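Local coordinates for protein CymD (Pseudomonas putida, PDB 6Z34) that forms an outer-membrane channel of the FadL family that takes up monoaromatic hydrocarbons, probably by lateral diffusion, at residues I19-F23 with A295-D299; V12-G17 with R354-H358; S375-T379 with Y401-K405; P34-T38 with S142-Q146. All coordinates share one frame; numbering follows the deposited sequence.

Contacts 1, 2 and 4 hold the N-terminal segment against the inside of the barrel wall, as the hatch does in other FadL channels. Contact 3 lies within the wall itself. Contacts 1 and 2 are close neighbours, with centres about 9 Å apart, and meet where Ile19 O lies 3.0 Å from Ser13 OG. The centre of contact 4 is about 16 Å from that of contact 1, and the methyl of Thr36 packs on the backbone of 20-23. Contact 3 is about 16 Å from contact 2, centre to centre, on the adjoining strand 378-388. Contacts 3 and 4 are far apart, with centres about 33 Å from each other.

Contact 1 of 4, residues I19-F23 with A295-D299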
ATOM      1  N   ILE A  19      11.880  -2.913   8.057  1.00 50.90           N
ATOM      2  CA  ILE A  19      11.678  -2.965   9.499  1.00 47.38           C
ATOM      3  C   ILE A  19      11.048  -1.666   9.993  1.00 47.67           C
ATOM      4  O   ILE A  19      11.028  -0.661   9.274  1.00 46.66           O
ATOM      5  CB  ILE A  19      13.007  -3.260  10.204  1.00 55.28           C
ATOM      6  CG1 ILE A  19      14.037  -2.196   9.812  1.00 57.47           C
ATOM      7  CG2 ILE A  19      13.491  -4.679   9.817  1.00 49.36           C
ATOM      8  CD1 ILE A  19      13.997  -0.910  10.679  1.00 49.09           C
ATOM      9  N   GLY A  20      10.562  -1.664  11.236  1.00 48.27           N
ATOM     10  CA  GLY A  20      10.065  -0.447  11.845  1.00 51.18           C
ATOM     11  C   GLY A  20       9.214  -0.643  13.085  1.00 52.48           C
ATOM     12  O   GLY A  20       8.810   0.334  13.718  1.00 47.79           O
ATOM     13  N   ALA A  21       8.922  -1.897  13.439  1.00 48.49           N
ATOM     14  CA  ALA A  21       8.100  -2.167  14.619  1.00 50.55           C
ATOM     15  C   ALA A  21       8.742  -1.632  15.902  1.00 50.45           C
ATOM     16  O   ALA A  21       8.036  -1.266  16.849  1.00 52.38           O
ATOM     17  CB  ALA A  21       7.866  -3.670  14.741  1.00 54.65           C
ATOM     18  N   ALA A  22      10.072  -1.609  15.964  1.00 46.22           N
ATOM     19  CA  ALA A  22      10.788  -1.159  17.141  1.00 53.45           C
ATOM     20  C   ALA A  22      11.865  -0.136  16.811  1.00 58.98           C
ATOM     21  O   ALA A  22      12.433   0.464  17.731  1.00 58.12           O
ATOM     22  CB  ALA A  22      11.430  -2.355  17.869  1.00 48.96           C
ATOM     23  N   PHE A  23      12.145   0.094  15.537  1.00 54.63           N
ATOM     24  CA  PHE A  23      13.235   0.950  15.121  1.00 53.98           C
ATOM     25  C   PHE A  23      12.714   2.328  14.726  1.00 57.59           C
ATOM     26  O   PHE A  23      11.708   2.437  14.016  1.00 58.55           O
ATOM     27  CB  PHE A  23      13.974   0.322  13.953  1.00 51.31           C
ATOM     28  CG  PHE A  23      15.250   1.008  13.635  1.00 56.95           C
ATOM     29  CD1 PHE A  23      15.307   1.989  12.641  1.00 49.40           C
ATOM     30  CD2 PHE A  23      16.398   0.692  14.335  1.00 52.17           C
ATOM     31  CE1 PHE A  23      16.498   2.624  12.376  1.00 45.90           C
ATOM     32  CE2 PHE A  23      17.588   1.315  14.050  1.00 50.40           C
ATOM     33  CZ  PHE A  23      17.645   2.268  13.072  1.00 50.25           C
ATOM     34  N   ALA A 295      23.235  -0.567  14.516  1.00 61.33           N
ATOM     35  CA  ALA A 295      22.013  -1.235  14.947  1.00 55.62           C
ATOM     36  C   ALA A 295      21.616  -2.315  13.942  1.00 59.56           C
ATOM     37  O   ALA A 295      21.961  -2.242  12.760  1.00 69.20           O
ATOM     38  CB  ALA A 295      20.872  -0.231  15.103  1.00 47.40           C
ATOM     39  N   VAL A 296      20.890  -3.326  14.417  1.00 58.82           N
ATOM     40  CA  VAL A 296      20.213  -4.279  13.542  1.00 49.95           C
ATOM     41  C   VAL A 296      18.773  -4.429  14.009  1.00 52.59           C
ATOM     42  O   VAL A 296      18.485  -4.404  15.211  1.00 58.84           O
ATOM     43  CB  VAL A 296      20.911  -5.661  13.472  1.00 57.40           C
ATOM     44  CG1 VAL A 296      22.411  -5.523  13.214  1.00 57.35           C
ATOM     45  CG2 VAL A 296      20.639  -6.483  14.713  1.00 65.12           C
ATOM     46  N   ALA A 297      17.861  -4.548  13.049  1.00 50.33           N
ATOM     47  CA  ALA A 297      16.446  -4.703  13.334  1.00 48.79           C
ATOM     48  C   ALA A 297      15.918  -5.908  12.569  1.00 52.60           C
ATOM     49  O   ALA A 297      16.449  -6.272  11.512  1.00 56.32           O
ATOM     50  CB  ALA A 297      15.673  -3.442  12.955  1.00 50.62           C
ATOM     51  N   PHE A 298      14.879  -6.540  13.118  1.00 50.39           N
ATOM     52  CA  PHE A 298      14.246  -7.691  12.471  1.00 42.67           C
ATOM     53  C   PHE A 298      12.773  -7.645  12.817  1.00 53.47           C
ATOM     54  O   PHE A 298      12.431  -7.434  13.988  1.00 51.19           O
ATOM     55  CB  PHE A 298      14.839  -9.027  12.926  1.00 54.03           C
ATOM     56  CG  PHE A 298      14.033 -10.237  12.491  1.00 72.00           C
ATOM     57  CD1 PHE A 298      14.261 -10.838  11.262  1.00 71.87           C
ATOM     58  CD2 PHE A 298      13.053 -10.776  13.317  1.00 83.22           C
ATOM     59  CE1 PHE A 298      13.522 -11.948  10.858  1.00 72.53           C
ATOM     60  CE2 PHE A 298      12.308 -11.880  12.916  1.00 79.02           C
ATOM     61  CZ  PHE A 298      12.543 -12.465  11.685  1.00 76.39           C
ATOM     62  N   ASP A 299      11.909  -7.827  11.809  1.00 49.18           N
ATOM     63  CA  ASP A 299      10.465  -7.760  12.009  1.00 44.55           C
ATOM     64  C   ASP A 299       9.784  -8.948  11.355  1.00 50.74           C
ATOM     65  O   ASP A 299      10.219  -9.452  10.312  1.00 51.85           O
ATOM     66  CB  ASP A 299       9.847  -6.472  11.444  1.00 49.85           C
ATOM     67  CG  ASP A 299      10.238  -5.225  12.237  1.00 58.62           C
ATOM     68  OD1 ASP A 299      11.136  -5.297  13.104  1.00 57.43           O
ATOM     69  OD2 ASP A 299       9.605  -4.171  12.025  1.00 58.21           O
TER
HETATM   70  O   HOH W   1      12.176  -3.052  14.386  1.00 51.46           O
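The methyl of Ala297 rises from the strand and fits into the hollow made by CB, CG1 and CD1 of Ile19; CG1 comes to 3.8 Å of Ala297 CB. The Ile19 chi1 of 57° sets CG1 between the backbone N and the carbonyl carbon, which lets the other branch, CG2, drop onto the backbone of Ala297. Further along, the Phe23 ring reaches down beside Ala295. Its CE2 edge touches Ala295 CB at 3.8 Å, near the ring plane. The small alanines make a shallow strip for both large residues. The strip is the inward side of strand 294-303 of the FadL-type barrel, and 19-23 belongs to the N-terminal segment that plugs it. At the other end Asp299 stands up into the bend of 19-22. Its OD2 accepts two backbone N-H groups. Ala21 N, at 2.8 Å from Asp299 OD2, comes on the syn side with an N-H...O angle of 169°. Gly20 N, also 2.8 Å from Asp299 OD2, comes from above the carboxylate plane. A water links Ala22 N to Asp299 OD1. The methyl of Ala21 lies against the same carboxylate, with CB 3.3 Å from Asp299 OD2.

Contact 2 of 4, residues V12-G17 with R354-H358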
ATOM      1  N   VAL A  12      14.282   5.008   5.310  1.00 49.26           N
ATOM      2  CA  VAL A  12      15.056   4.389   6.384  1.00 57.50           C
ATOM      3  C   VAL A  12      14.566   2.968   6.624  1.00 58.28           C
ATOM      4  O   VAL A  12      15.362   2.020   6.729  1.00 46.64           O
ATOM      5  CB  VAL A  12      14.963   5.242   7.664  1.00 59.95           C
ATOM      6  CG1 VAL A  12      15.662   4.558   8.796  1.00 62.99           C
ATOM      7  CG2 VAL A  12      15.540   6.653   7.440  1.00 59.50           C
ATOM      8  N   SER A  13      13.247   2.810   6.735  1.00 45.18           N
ATOM      9  CA  SER A  13      12.650   1.486   6.808  1.00 48.38           C
ATOM     10  C   SER A  13      12.938   0.680   5.541  1.00 53.12           C
ATOM     11  O   SER A  13      13.405  -0.464   5.616  1.00 55.02           O
ATOM     12  CB  SER A  13      11.155   1.638   7.042  1.00 46.70           C
ATOM     13  OG  SER A  13      10.462   0.517   6.600  1.00 50.45           O
ATOM     14  N   GLN A  14      12.697   1.266   4.361  1.00 49.30           N
ATOM     15  CA  GLN A  14      12.925   0.516   3.121  1.00 49.66           C
ATOM     16  C   GLN A  14      14.398   0.177   2.932  1.00 52.19           C
ATOM     17  O   GLN A  14      14.728  -0.891   2.416  1.00 57.47           O
ATOM     18  CB  GLN A  14      12.408   1.292   1.903  1.00 53.93           C
ATOM     19  CG  GLN A  14      10.892   1.302   1.739  1.00 61.72           C
ATOM     20  CD  GLN A  14      10.429   2.137   0.553  1.00 69.73           C
ATOM     21  OE1 GLN A  14      11.070   2.155  -0.496  1.00 75.34           O
ATOM     22  NE2 GLN A  14       9.318   2.838   0.722  1.00 68.23           N
ATOM     23  N   GLY A  15      15.303   1.077   3.327  1.00 59.75           N
ATOM     24  CA  GLY A  15      16.716   0.771   3.205  1.00 52.16           C
ATOM     25  C   GLY A  15      17.135  -0.400   4.060  1.00 58.77           C
ATOM     26  O   GLY A  15      18.179  -1.016   3.798  1.00 52.81           O
ATOM     27  N   MET A  16      16.331  -0.734   5.071  1.00 52.35           N
ATOM     28  CA  MET A  16      16.610  -1.817   6.005  1.00 59.36           C
ATOM     29  C   MET A  16      15.607  -2.953   5.834  1.00 64.19           C
ATOM     30  O   MET A  16      15.189  -3.574   6.814  1.00 60.18           O
ATOM     31  CB  MET A  16      16.597  -1.275   7.436  1.00 56.73           C
ATOM     32  CG  MET A  16      17.608  -0.136   7.676  1.00 61.19           C
ATOM     33  SD  MET A  16      17.850   0.305   9.425  1.00 56.44           S
ATOM     34  CE  MET A  16      16.648   1.592   9.466  1.00 58.97           C
ATOM     35  N   GLY A  17      15.183  -3.198   4.592  1.00 57.64           N
ATOM     36  CA  GLY A  17      14.373  -4.356   4.285  1.00 51.85           C
ATOM     37  C   GLY A  17      12.947  -4.324   4.785  1.00 53.56           C
ATOM     38  O   GLY A  17      12.281  -5.356   4.719  1.00 51.25           O
ATOM     39  N   ARG A 354      22.764   1.865   5.308  1.00 56.32           N
ATOM     40  CA  ARG A 354      21.766   0.852   5.626  1.00 53.94           C
ATOM     41  C   ARG A 354      21.756  -0.263   4.580  1.00 57.85           C
ATOM     42  O   ARG A 354      22.122  -0.061   3.423  1.00 59.87           O
ATOM     43  CB  ARG A 354      20.356   1.451   5.717  1.00 56.78           C
ATOM     44  CG  ARG A 354      20.292   2.847   6.262  1.00 59.10           C
ATOM     45  CD  ARG A 354      18.948   3.109   6.894  1.00 51.17           C
ATOM     46  NE  ARG A 354      19.025   4.261   7.778  1.00 53.05           N
ATOM     47  CZ  ARG A 354      19.107   5.521   7.364  1.00 58.26           C
ATOM     48  NH1 ARG A 354      19.105   5.805   6.068  1.00 58.94           N
ATOM     49  NH2 ARG A 354      19.187   6.504   8.256  1.00 65.04           N
ATOM     50  N   ALA A 355      21.316  -1.450   4.998  1.00 61.72           N
ATOM     51  CA  ALA A 355      21.103  -2.566   4.078  1.00 69.89           C
ATOM     52  C   ALA A 355      20.053  -3.490   4.677  1.00 64.54           C
ATOM     53  O   ALA A 355      19.896  -3.545   5.898  1.00 64.02           O
ATOM     54  CB  ALA A 355      22.394  -3.338   3.791  1.00 70.14           C
ATOM     55  N   GLY A 356      19.329  -4.206   3.817  1.00 56.29           N
ATOM     56  CA  GLY A 356      18.245  -5.032   4.315  1.00 55.02           C
ATOM     57  C   GLY A 356      17.847  -6.137   3.366  1.00 59.88           C
ATOM     58  O   GLY A 356      18.168  -6.110   2.172  1.00 55.69           O
ATOM     59  N   VAL A 357      17.128  -7.115   3.919  1.00 55.27           N
ATOM     60  CA  VAL A 357      16.570  -8.226   3.168  1.00 55.92           C
ATOM     61  C   VAL A 357      15.100  -8.352   3.528  1.00 59.33           C
ATOM     62  O   VAL A 357      14.718  -8.226   4.697  1.00 50.77           O
ATOM     63  CB  VAL A 357      17.309  -9.547   3.461  1.00 63.74           C
ATOM     64  CG1 VAL A 357      16.685 -10.682   2.683  1.00 67.52           C
ATOM     65  CG2 VAL A 357      18.766  -9.425   3.103  1.00 66.20           C
ATOM     66  N   HIS A 358      14.281  -8.638   2.527  1.00 60.46           N
ATOM     67  CA  HIS A 358      12.841  -8.729   2.685  1.00 64.44           C
ATOM     68  C   HIS A 358      12.360 -10.038   2.065  1.00 64.91           C
ATOM     69  O   HIS A 358      12.791 -10.396   0.964  1.00 67.09           O
ATOM     70  CB  HIS A 358      12.208  -7.508   2.029  1.00 67.37           C
ATOM     71  CG  HIS A 358      10.721  -7.508   2.048  1.00 83.52           C
ATOM     72  ND1 HIS A 358       9.965  -7.954   0.987  1.00 87.60           N
ATOM     73  CD2 HIS A 358       9.847  -7.115   3.000  1.00 87.15           C
ATOM     74  CE1 HIS A 358       8.685  -7.835   1.285  1.00 86.55           C
ATOM     75  NE2 HIS A 358       8.586  -7.320   2.497  1.00 88.53           N
TER
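Gly17 and Gly356 touch backbone to backbone, their CA atoms 3.9 Å apart. Gly17 has positive phi and is the C-prime residue of a Schellman motif that ends helix 10-15. This helix is part of the plug of the FadL-type barrel, and its end presses on wall strand 351-362. Neither glycine carries a side chain, so Gly17 N can sit 3.6 Å from Gly356 CA. No hydrogen bond crosses between the two segments. Beside the glycines, Arg354 rises along the helix. Its chain is extended from CG to NE. Met16 crosses it at an angle, with CG 3.6 Å from Arg354 CD, and the bend at chi3 (-93°) turns CE back toward Arg354 NE. Val12 lies over one guanidinium face, with CG2 3.6 Å above the plane and over its centre. The next shell holds the arginine in place: Gln344 OE1 bonds NE and Ser386 OG bonds NH1. The side chain of Asp396 touches both Arg354 and Val12. At the other end, Ser340 OG bonds Gly17 O. That oxygen also lies near the plane of the His358 ring, at its edge, 3.5 Å from His358 CD2.

Contact 3 of 4, residues S375-T379 with Y401-K405; sequences STPTT and YGFKK
The flat groups that join Thr379 and Phe403 are backbone peptides. Aromatic faces take little part. The Phe403 ring leads away from 375-379, and its side chain meets Ser422 on strand 422-437. Thr379 and Phe403 are an antiparallel hydrogen-bonded pair. Phe403 N donates to Thr379 O at 3.0 Å. Thr379 N returns a bond to Phe403 O at 3.2 Å. Phe403 O has further company from Thr378. The CA of Thr378 makes a C-H...O contact with Phe403 O at 3.4 Å. Thr378 OG1 gives the same oxygen only a weak bond. With chi1 at 166°, OG1 of Thr378 is turned away from its own N and comes over to this carbonyl and to Lys404. Thr378 and Lys404 lie side by side and point the same way, and the fit is tight: Thr378 CB is 3.5 Å from Lys404 CG. Pro377 touches Tyr359 and Gln361 of strand 351-362. Past it, Thr376 meets Lys405 through a methyl, with CG2 3.5 Å from Lys405 N. The pair belongs to the hairpin of strands 378-388 and 393-404 in the barrel wall. It sits at the end of the hairpin away from its short turn, probably the extracellular side, as short turns in outer-membrane barrels face the periplasm. Proline has no N-H to give, and no hydrogen bond between the two segments continues the ladder past Thr379 and Phe403 toward Thr376 and Lys405, apart from the weak one of Thr378. The chains stay close there, but van der Waals contact joins them in place of backbone bonds.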
ATOM      1  N   SER A 375       3.442 -21.865  -3.206  1.00 84.58           N
ATOM      2  CA  SER A 375       3.514 -20.578  -3.877  1.00 74.15           C
ATOM      3  C   SER A 375       4.957 -20.104  -3.878  1.00 78.05           C
ATOM      4  O   SER A 375       5.711 -20.377  -2.942  1.00 80.26           O
ATOM      5  CB  SER A 375       2.627 -19.545  -3.184  1.00 81.47           C
ATOM      6  OG  SER A 375       3.359 -18.848  -2.188  1.00 80.96           O
ATOM      7  N   THR A 376       5.337 -19.391  -4.937  1.00 87.37           N
ATOM      8  CA  THR A 376       6.674 -18.810  -5.000  1.00 81.90           C
ATOM      9  C   THR A 376       6.734 -17.583  -4.106  1.00 68.09           C
ATOM     10  O   THR A 376       5.840 -16.737  -4.173  1.00 70.84           O
ATOM     11  CB  THR A 376       7.044 -18.419  -6.425  1.00 88.05           C
ATOM     12  OG1 THR A 376       6.973 -19.578  -7.267  1.00 99.00           O
ATOM     13  CG2 THR A 376       8.458 -17.835  -6.465  1.00 77.71           C
ATOM     14  N   PRO A 377       7.748 -17.455  -3.259  1.00 64.38           N
ATOM     15  CA  PRO A 377       7.858 -16.266  -2.409  1.00 65.14           C
ATOM     16  C   PRO A 377       8.457 -15.094  -3.173  1.00 65.49           C
ATOM     17  O   PRO A 377       9.108 -15.244  -4.206  1.00 76.38           O
ATOM     18  CB  PRO A 377       8.801 -16.726  -1.290  1.00 58.66           C
ATOM     19  CG  PRO A 377       9.691 -17.669  -1.969  1.00 62.95           C
ATOM     20  CD  PRO A 377       8.853 -18.395  -3.021  1.00 61.81           C
ATOM     21  N   THR A 378       8.225 -13.905  -2.653  1.00 67.72           N
ATOM     22  CA  THR A 378       8.869 -12.724  -3.201  1.00 72.95           C
ATOM     23  C   THR A 378       9.992 -12.309  -2.264  1.00 68.42           C
ATOM     24  O   THR A 378       9.796 -12.247  -1.048  1.00 71.04           O
ATOM     25  CB  THR A 378       7.870 -11.589  -3.411  1.00 83.20           C
ATOM     26  OG1 THR A 378       8.580 -10.365  -3.645  1.00 86.81           O
ATOM     27  CG2 THR A 378       6.948 -11.448  -2.221  1.00 84.55           C
ATOM     28  N   THR A 379      11.175 -12.090  -2.826  1.00 65.51           N
ATOM     29  CA  THR A 379      12.339 -11.660  -2.068  1.00 63.60           C
ATOM     30  C   THR A 379      12.788 -10.293  -2.567  1.00 67.50           C
ATOM     31  O   THR A 379      12.657  -9.976  -3.753  1.00 68.14           O
ATOM     32  CB  THR A 379      13.496 -12.646  -2.195  1.00 69.92           C
ATOM     33  OG1 THR A 379      13.890 -12.734  -3.569  1.00 78.24           O
ATOM     34  CG2 THR A 379      13.093 -14.050  -1.692  1.00 74.47           C
ATOM     35  N   TYR A 401      15.441  -3.778  -4.692  1.00 60.60           N
ATOM     36  CA  TYR A 401      15.209  -4.636  -5.849  1.00 60.58           C
ATOM     37  C   TYR A 401      14.439  -5.863  -5.389  1.00 58.49           C
ATOM     38  O   TYR A 401      14.937  -6.623  -4.559  1.00 61.61           O
ATOM     39  CB  TYR A 401      16.531  -5.042  -6.505  1.00 67.64           C
ATOM     40  CG  TYR A 401      16.416  -5.624  -7.911  1.00 85.36           C
ATOM     41  CD1 TYR A 401      15.391  -6.510  -8.257  1.00 88.36           C
ATOM     42  CD2 TYR A 401      17.346  -5.299  -8.890  1.00 98.03           C
ATOM     43  CE1 TYR A 401      15.300  -7.047  -9.533  1.00 91.87           C
ATOM     44  CE2 TYR A 401      17.261  -5.832 -10.173  1.00100.75           C
ATOM     45  CZ  TYR A 401      16.238  -6.702 -10.485  1.00 99.34           C
ATOM     46  OH  TYR A 401      16.161  -7.223 -11.759  1.00107.67           O
ATOM     47  N   GLY A 402      13.237  -6.055  -5.932  1.00 68.10           N
ATOM     48  CA  GLY A 402      12.433  -7.230  -5.643  1.00 62.69           C
ATOM     49  C   GLY A 402      12.198  -8.119  -6.853  1.00 75.31           C
ATOM     50  O   GLY A 402      12.279  -7.666  -8.000  1.00 71.22           O
ATOM     51  N   PHE A 403      11.870  -9.387  -6.594  1.00 88.45           N
ATOM     52  CA  PHE A 403      11.734 -10.427  -7.604  1.00 91.56           C
ATOM     53  C   PHE A 403      10.654 -11.402  -7.158  1.00 94.73           C
ATOM     54  O   PHE A 403      10.588 -11.759  -5.977  1.00 94.73           O
ATOM     55  CB  PHE A 403      13.053 -11.177  -7.800  1.00102.42           C
ATOM     56  CG  PHE A 403      13.374 -11.495  -9.230  1.00113.77           C
ATOM     57  CD1 PHE A 403      14.205 -10.668  -9.968  1.00116.49           C
ATOM     58  CD2 PHE A 403      12.864 -12.631  -9.829  1.00121.74           C
ATOM     59  CE1 PHE A 403      14.514 -10.963 -11.282  1.00118.71           C
ATOM     60  CE2 PHE A 403      13.170 -12.935 -11.143  1.00126.62           C
ATOM     61  CZ  PHE A 403      13.997 -12.097 -11.871  1.00125.31           C
ATOM     62  N   LYS A 404       9.811 -11.828  -8.097  1.00 95.50           N
ATOM     63  CA  LYS A 404       8.799 -12.839  -7.840  1.00 97.03           C
ATOM     64  C   LYS A 404       8.859 -13.890  -8.937  1.00109.49           C
ATOM     65  O   LYS A 404       9.320 -13.626 -10.051  1.00105.03           O
ATOM     66  CB  LYS A 404       7.377 -12.257  -7.783  1.00 99.48           C
ATOM     67  CG  LYS A 404       7.170 -11.117  -6.806  1.00104.19           C
ATOM     68  CD  LYS A 404       5.713 -10.646  -6.829  1.00107.53           C
ATOM     69  CE  LYS A 404       5.547  -9.256  -6.221  1.00106.92           C
ATOM     70  NZ  LYS A 404       4.110  -8.869  -6.074  1.00105.68           N
ATOM     71  N   LYS A 405       8.382 -15.087  -8.598  1.00120.40           N
ATOM     72  CA  LYS A 405       8.255 -16.205  -9.538  1.00124.03           C
ATOM     73  C   LYS A 405       9.529 -16.457 -10.344  1.00121.39           C
ATOM     74  O   LYS A 405       9.512 -17.193 -11.331  1.00118.48           O
ATOM     75  CB  LYS A 405       7.076 -15.967 -10.488  1.00128.36           C
ATOM     76  CG  LYS A 405       5.695 -16.154  -9.860  1.00124.74           C
ATOM     77  CD  LYS A 405       4.641 -15.316 -10.583  1.00116.93           C
ATOM     78  CE  LYS A 405       3.250 -15.905 -10.430  1.00109.37           C
ATOM     79  NZ  LYS A 405       3.181 -17.257 -11.049  1.00107.14           N
TER

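Contact 4 of 4, residues P34-T38 with S142-Q146; sequences PATLT and SAAYQ
Thr38 turns its methyl onto Ala144 and Tyr145 because chi1 is 62°. This value sets OG1 between the backbone N and the carbonyl carbon, and CG2 is left to point at the strand. Thr38 CG2 lies 3.8 Å from Ala144 CB and also meets the backbone N of Tyr145. Ser142 takes a different first torsion, chi1 -165°, with OG anti to its own N. This OG comes up under Pro34 and Leu37. Pro34 CB is 3.5 Å from Ser142 OG, and Leu37 CD1 is 3.9 Å from the same Ser142 OG. Between these two ends Ala144 supplies the central bump. Its methyl fits against the turn of 34-38, with Ala144 CB 3.4 Å from Pro34 O and 4.3 Å from Leu37 CB. Residues 34-38 form a short 3-10 segment of the N-terminal plug, with Leu37 N bonded to Pro34 O. Strand 131-146 is part of the wall of the FadL-type barrel, and the turn lies along its inward side near the end of the strand. No hydrogen bond links the two segments, so the fit rests on shape. The polar atoms find partners on the next strand, 151-171. Thr38 OG1 bonds Ser152 OG. Ser142 OG bonds Ser156 OG and also Ala155 O. At the strand end Gln146 crosses Thr38 at a slant, its chain extended beyond CG. Gln146 CG rests 3.7 Å from Thr38 CB, and the backbone O of Gln146 is taken by Arg93 NE.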
ATOM      1  N   PRO A  34       3.317   3.714  15.300  1.00 48.16           N
ATOM      2  CA  PRO A  34       3.395   5.095  15.793  1.00 40.40           C
ATOM      3  C   PRO A  34       4.030   5.218  17.170  1.00 41.23           C
ATOM      4  O   PRO A  34       4.460   6.318  17.531  1.00 42.92           O
ATOM      5  CB  PRO A  34       1.928   5.554  15.798  1.00 45.21           C
ATOM      6  CG  PRO A  34       1.104   4.324  15.562  1.00 49.93           C
ATOM      7  CD  PRO A  34       1.960   3.334  14.873  1.00 50.33           C
ATOM      8  N   ALA A  35       4.145   4.131  17.942  1.00 44.58           N
ATOM      9  CA  ALA A  35       4.850   4.233  19.219  1.00 41.30           C
ATOM     10  C   ALA A  35       6.297   4.653  19.015  1.00 44.62           C
ATOM     11  O   ALA A  35       6.894   5.255  19.917  1.00 46.48           O
ATOM     12  CB  ALA A  35       4.790   2.909  19.988  1.00 43.55           C
ATOM     13  N   THR A  36       6.870   4.398  17.823  1.00 43.03           N
ATOM     14  CA  THR A  36       8.280   4.745  17.628  1.00 45.22           C
ATOM     15  C   THR A  36       8.502   6.248  17.517  1.00 53.97           C
ATOM     16  O   THR A  36       9.655   6.689  17.576  1.00 53.04           O
ATOM     17  CB  THR A  36       8.871   4.070  16.388  1.00 42.07           C
ATOM     18  OG1 THR A  36       8.123   4.436  15.228  1.00 43.74           O
ATOM     19  CG2 THR A  36       8.929   2.506  16.563  1.00 42.10           C
ATOM     20  N   LEU A  37       7.436   7.035  17.343  1.00 52.75           N
ATOM     21  CA  LEU A  37       7.584   8.481  17.262  1.00 48.30           C
ATOM     22  C   LEU A  37       8.127   9.088  18.544  1.00 48.47           C
ATOM     23  O   LEU A  37       8.748  10.151  18.485  1.00 52.11           O
ATOM     24  CB  LEU A  37       6.249   9.126  16.925  1.00 45.89           C
ATOM     25  CG  LEU A  37       5.655   8.662  15.607  1.00 49.37           C
ATOM     26  CD1 LEU A  37       4.224   9.155  15.517  1.00 46.15           C
ATOM     27  CD2 LEU A  37       6.534   9.167  14.464  1.00 42.28           C
ATOM     28  N   THR A  38       7.937   8.438  19.699  1.00 49.92           N
ATOM     29  CA  THR A  38       8.575   8.944  20.916  1.00 52.81           C
ATOM     30  C   THR A  38      10.100   8.883  20.851  1.00 50.89           C
ATOM     31  O   THR A  38      10.753   9.532  21.673  1.00 53.61           O
ATOM     32  CB  THR A  38       8.069   8.206  22.173  1.00 49.87           C
ATOM     33  OG1 THR A  38       8.379   6.803  22.110  1.00 56.32           O
ATOM     34  CG2 THR A  38       6.584   8.389  22.321  1.00 52.99           C
ATOM     35  N   SER A 142      -2.126  11.055  14.192  1.00 49.63           N
ATOM     36  CA  SER A 142      -1.317  10.140  14.977  1.00 46.99           C
ATOM     37  C   SER A 142      -0.869  10.810  16.260  1.00 50.74           C
ATOM     38  O   SER A 142      -0.658  12.028  16.310  1.00 45.23           O
ATOM     39  CB  SER A 142      -0.101   9.668  14.197  1.00 50.86           C
ATOM     40  OG  SER A 142       0.486   8.532  14.806  1.00 62.54           O
ATOM     41  N   ALA A 143      -0.727   9.993  17.300  1.00 47.08           N
ATOM     42  CA  ALA A 143      -0.271  10.464  18.596  1.00 48.01           C
ATOM     43  C   ALA A 143       0.506   9.343  19.261  1.00 47.28           C
ATOM     44  O   ALA A 143       0.258   8.164  18.999  1.00 50.18           O
ATOM     45  CB  ALA A 143      -1.446  10.901  19.480  1.00 36.51           C
ATOM     46  N   ALA A 144       1.447   9.715  20.134  1.00 42.92           N
ATOM     47  CA  ALA A 144       2.221   8.723  20.855  1.00 44.57           C
ATOM     48  C   ALA A 144       2.585   9.286  22.225  1.00 50.28           C
ATOM     49  O   ALA A 144       2.597  10.502  22.442  1.00 47.09           O
ATOM     50  CB  ALA A 144       3.471   8.307  20.069  1.00 48.42           C
ATOM     51  N   TYR A 145       2.860   8.380  23.159  1.00 50.95           N
ATOM     52  CA  TYR A 145       3.031   8.767  24.550  1.00 53.93           C
ATOM     53  C   TYR A 145       4.024   7.825  25.206  1.00 65.04           C
ATOM     54  O   TYR A 145       3.923   6.603  25.036  1.00 57.11           O
ATOM     55  CB  TYR A 145       1.687   8.743  25.293  1.00 48.98           C
ATOM     56  CG  TYR A 145       1.772   9.135  26.758  1.00 55.24           C
ATOM     57  CD1 TYR A 145       1.983  10.462  27.137  1.00 57.60           C
ATOM     58  CD2 TYR A 145       1.637   8.179  27.768  1.00 60.34           C
ATOM     59  CE1 TYR A 145       2.053  10.822  28.481  1.00 54.17           C
ATOM     60  CE2 TYR A 145       1.712   8.526  29.120  1.00 49.79           C
ATOM     61  CZ  TYR A 145       1.928   9.851  29.468  1.00 55.92           C
ATOM     62  OH  TYR A 145       1.995  10.219  30.798  1.00 58.95           O
ATOM     63  N   GLN A 146       4.983   8.405  25.938  1.00 56.91           N
ATOM     64  CA  GLN A 146       5.909   7.640  26.776  1.00 56.42           C
ATOM     65  C   GLN A 146       5.232   7.397  28.111  1.00 56.63           C
ATOM     66  O   GLN A 146       5.140   8.303  28.943  1.00 53.06           O
ATOM     67  CB  GLN A 146       7.221   8.384  26.990  1.00 62.96           C
ATOM     68  CG  GLN A 146       8.229   8.262  25.876  1.00 79.34           C
ATOM     69  CD  GLN A 146       9.423   9.165  26.105  1.00 89.38           C
ATOM     70  OE1 GLN A 146       9.290  10.235  26.694  1.00 90.74           O
ATOM     71  NE2 GLN A 146      10.594   8.738  25.649  1.00 97.95           N
TER